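Transcriptional activator II (Enterobacteria phage lambda, PDB 1ZS4) activates transcription from the phage promoters for the repressor and integrase genes as a DNA-binding homotetramer, allowing the virus to enter its latent state. Local coordinates at residues R13-L18 with W48-S53. Sequence-based numbering, arbitrary orientation.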
loop_
_atom_site.group_PDB
_atom_site.type_symbol
_atom_site.label_atom_id
_atom_site.label_comp_id
_atom_site.label_asym_id
_atom_site.label_seq_id
_atom_site.Cartn_x
_atom_site.Cartn_y
_atom_site.Cartn_z
ATOM N N ARG C 13 -13.474 -14.694 -18.754
ATOM C CA ARG C 13 -14.899 -14.329 -18.743
ATOM C C ARG C 13 -15.102 -12.831 -18.476
ATOM O O ARG C 13 -15.944 -12.175 -19.106
ATOM C CB ARG C 13 -15.656 -15.106 -17.666
ATOM C CG ARG C 13 -17.154 -14.789 -17.665
ATOM C CD ARG C 13 -17.894 -15.480 -16.520
ATOM N NE ARG C 13 -17.595 -14.830 -15.241
ATOM C CZ ARG C 13 -18.060 -13.634 -14.897
ATOM N NH1 ARG C 13 -18.847 -12.962 -15.729
ATOM N NH2 ARG C 13 -17.737 -13.105 -13.722
ATOM N N ILE C 14 -14.323 -12.305 -17.535
ATOM C CA ILE C 14 -14.403 -10.901 -17.165
ATOM C C ILE C 14 -13.864 -10.017 -18.300
ATOM O O ILE C 14 -14.468 -8.984 -18.624
ATOM C CB ILE C 14 -13.637 -10.649 -15.828
ATOM C CG1 ILE C 14 -14.412 -11.308 -14.674
ATOM C CG2 ILE C 14 -13.475 -9.143 -15.567
ATOM C CD1 ILE C 14 -13.632 -11.503 -13.368
ATOM N N GLU C 15 -12.753 -10.418 -18.911
ATOM C CA GLU C 15 -12.196 -9.616 -20.003
ATOM C C GLU C 15 -13.213 -9.524 -21.125
ATOM O O GLU C 15 -13.412 -8.452 -21.697
ATOM C CB GLU C 15 -10.888 -10.223 -20.529
ATOM C CG GLU C 15 -10.411 -9.571 -21.829
ATOM C CD GLU C 15 -8.971 -9.913 -22.133
ATOM O OE1 GLU C 15 -8.080 -9.255 -21.551
ATOM O OE2 GLU C 15 -8.717 -10.844 -22.933
ATOM N N SER C 16 -13.880 -10.640 -21.424
ATOM C CA SER C 16 -14.879 -10.645 -22.485
ATOM C C SER C 16 -16.011 -9.679 -22.150
ATOM O O SER C 16 -16.445 -8.884 -23.004
ATOM C CB SER C 16 -15.436 -12.064 -22.703
ATOM O OG SER C 16 -16.508 -12.015 -23.639
ATOM N N ALA C 17 -16.493 -9.743 -20.904
ATOM C CA ALA C 17 -17.577 -8.869 -20.457
ATOM C C ALA C 17 -17.176 -7.398 -20.512
ATOM O O ALA C 17 -17.957 -6.549 -20.937
ATOM C CB ALA C 17 -17.993 -9.227 -19.039
ATOM N N LEU C 18 -15.967 -7.101 -20.047
ATOM C CA LEU C 18 -15.501 -5.719 -20.062
ATOM C C LEU C 18 -15.351 -5.193 -21.482
ATOM O O LEU C 18 -15.829 -4.111 -21.790
ATOM C CB LEU C 18 -14.160 -5.599 -19.331
ATOM C CG LEU C 18 -14.191 -5.757 -17.811
ATOM C CD1 LEU C 18 -12.747 -5.763 -17.303
ATOM C CD2 LEU C 18 -15.007 -4.634 -17.162
ATOM N N TRP C 48 -4.070 -2.938 -20.582
ATOM C CA TRP C 48 -4.561 -3.019 -19.206
ATOM C C TRP C 48 -5.719 -3.937 -18.898
ATOM O O TRP C 48 -5.808 -4.461 -17.796
ATOM C CB TRP C 48 -4.937 -1.619 -18.695
ATOM C CG TRP C 48 -3.748 -0.752 -18.513
ATOM C CD1 TRP C 48 -3.356 0.292 -19.309
ATOM C CD2 TRP C 48 -2.721 -0.920 -17.533
ATOM N NE1 TRP C 48 -2.135 0.775 -18.886
ATOM C CE2 TRP C 48 -1.724 0.050 -17.799
ATOM C CE3 TRP C 48 -2.542 -1.800 -16.459
ATOM C CZ2 TRP C 48 -0.563 0.160 -17.030
ATOM C CZ3 TRP C 48 -1.386 -1.694 -15.690
ATOM C CH2 TRP C 48 -0.408 -0.718 -15.982
ATOM N N ILE C 49 -6.635 -4.105 -19.844
ATOM C CA ILE C 49 -7.770 -4.967 -19.581
ATOM C C ILE C 49 -7.328 -6.384 -19.185
ATOM O O ILE C 49 -7.916 -6.988 -18.278
ATOM C CB ILE C 49 -8.723 -4.962 -20.793
ATOM C CG1 ILE C 49 -9.427 -3.600 -20.868
ATOM C CG2 ILE C 49 -9.717 -6.095 -20.689
ATOM C CD1 ILE C 49 -10.428 -3.362 -19.727
ATOM N N PRO C 50 -6.289 -6.945 -19.842
ATOM C CA PRO C 50 -5.898 -8.293 -19.409
ATOM C C PRO C 50 -5.488 -8.312 -17.922
ATOM O O PRO C 50 -5.847 -9.236 -17.171
ATOM C CB PRO C 50 -4.719 -8.616 -20.322
ATOM C CG PRO C 50 -5.112 -7.926 -21.627
ATOM C CD PRO C 50 -5.641 -6.585 -21.122
ATOM N N LYS C 51 -4.734 -7.297 -17.499
ATOM C CA LYS C 51 -4.268 -7.235 -16.108
ATOM C C LYS C 51 -5.413 -6.961 -15.150
ATOM O O LYS C 51 -5.532 -7.630 -14.121
ATOM C CB LYS C 51 -3.176 -6.165 -15.947
ATOM C CG LYS C 51 -1.867 -6.510 -16.656
ATOM C CD LYS C 51 -0.870 -5.349 -16.592
ATOM C CE LYS C 51 0.471 -5.715 -17.246
ATOM N NZ LYS C 51 1.443 -4.579 -17.160
ATOM N N PHE C 52 -6.247 -5.984 -15.491
ATOM C CA PHE C 52 -7.412 -5.616 -14.691
ATOM C C PHE C 52 -8.287 -6.863 -14.537
ATOM O O PHE C 52 -8.838 -7.137 -13.456
ATOM C CB PHE C 52 -8.265 -4.553 -15.405
ATOM C CG PHE C 52 -7.663 -3.160 -15.450
ATOM C CD1 PHE C 52 -8.174 -2.211 -16.351
ATOM C CD2 PHE C 52 -6.629 -2.782 -14.604
ATOM C CE1 PHE C 52 -7.654 -0.900 -16.405
ATOM C CE2 PHE C 52 -6.098 -1.470 -14.646
ATOM C CZ PHE C 52 -6.616 -0.533 -15.551
ATOM N N SER C 53 -8.441 -7.607 -15.636
ATOM C CA SER C 53 -9.271 -8.812 -15.616
ATOM C C SER C 53 -8.737 -9.908 -14.711
ATOM O O SER C 53 -9.522 -10.550 -14.000
ATOM C CB SER C 53 -9.466 -9.349 -17.042
ATOM O OG SER C 53 -10.207 -8.400 -17.792
#
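E15 and S53 form the closest CA pair between residues 13-18 and 48-53, 5.3 Å apart, and the axes of the short helical segments approach to 8.9 Å, with 128° between their N-to-C directions. S53 faces helix 7-25 with its small side chain, and its OG lies 3.2 Å from E15 CA and 3.4 Å from E15 CB. This hydroxyl turns back to its own helix: OG, anti to the carbonyl carbon (chi1 -65°), donates to I49 O at 2.7 Å, standing above the carbonyl plane. S53 N reaches the same oxygen from the opposite face, so I49 O is gripped twice; the hydroxyl spends its proton within its own helix, and no hydrogen bond crosses between the segments. In the fold, the contact joins the first helix to the one following helix-turn-helix helices 27-34 and 38-47. Next to S53, L18 and I49 meet through their methyls, CD1 to CD1, at 4.1 Å, while L18 CD1 also touches S53 OG. E15 extends its chain across I49, with CG 3.7 Å from I49 CG2, and brings OE1 over the first turn of helix 49-59, 3.2 Å from P50 CA. I14 and L18 also pack on W61 of the second subunit, and F52 stacks on F52 of that same subunit.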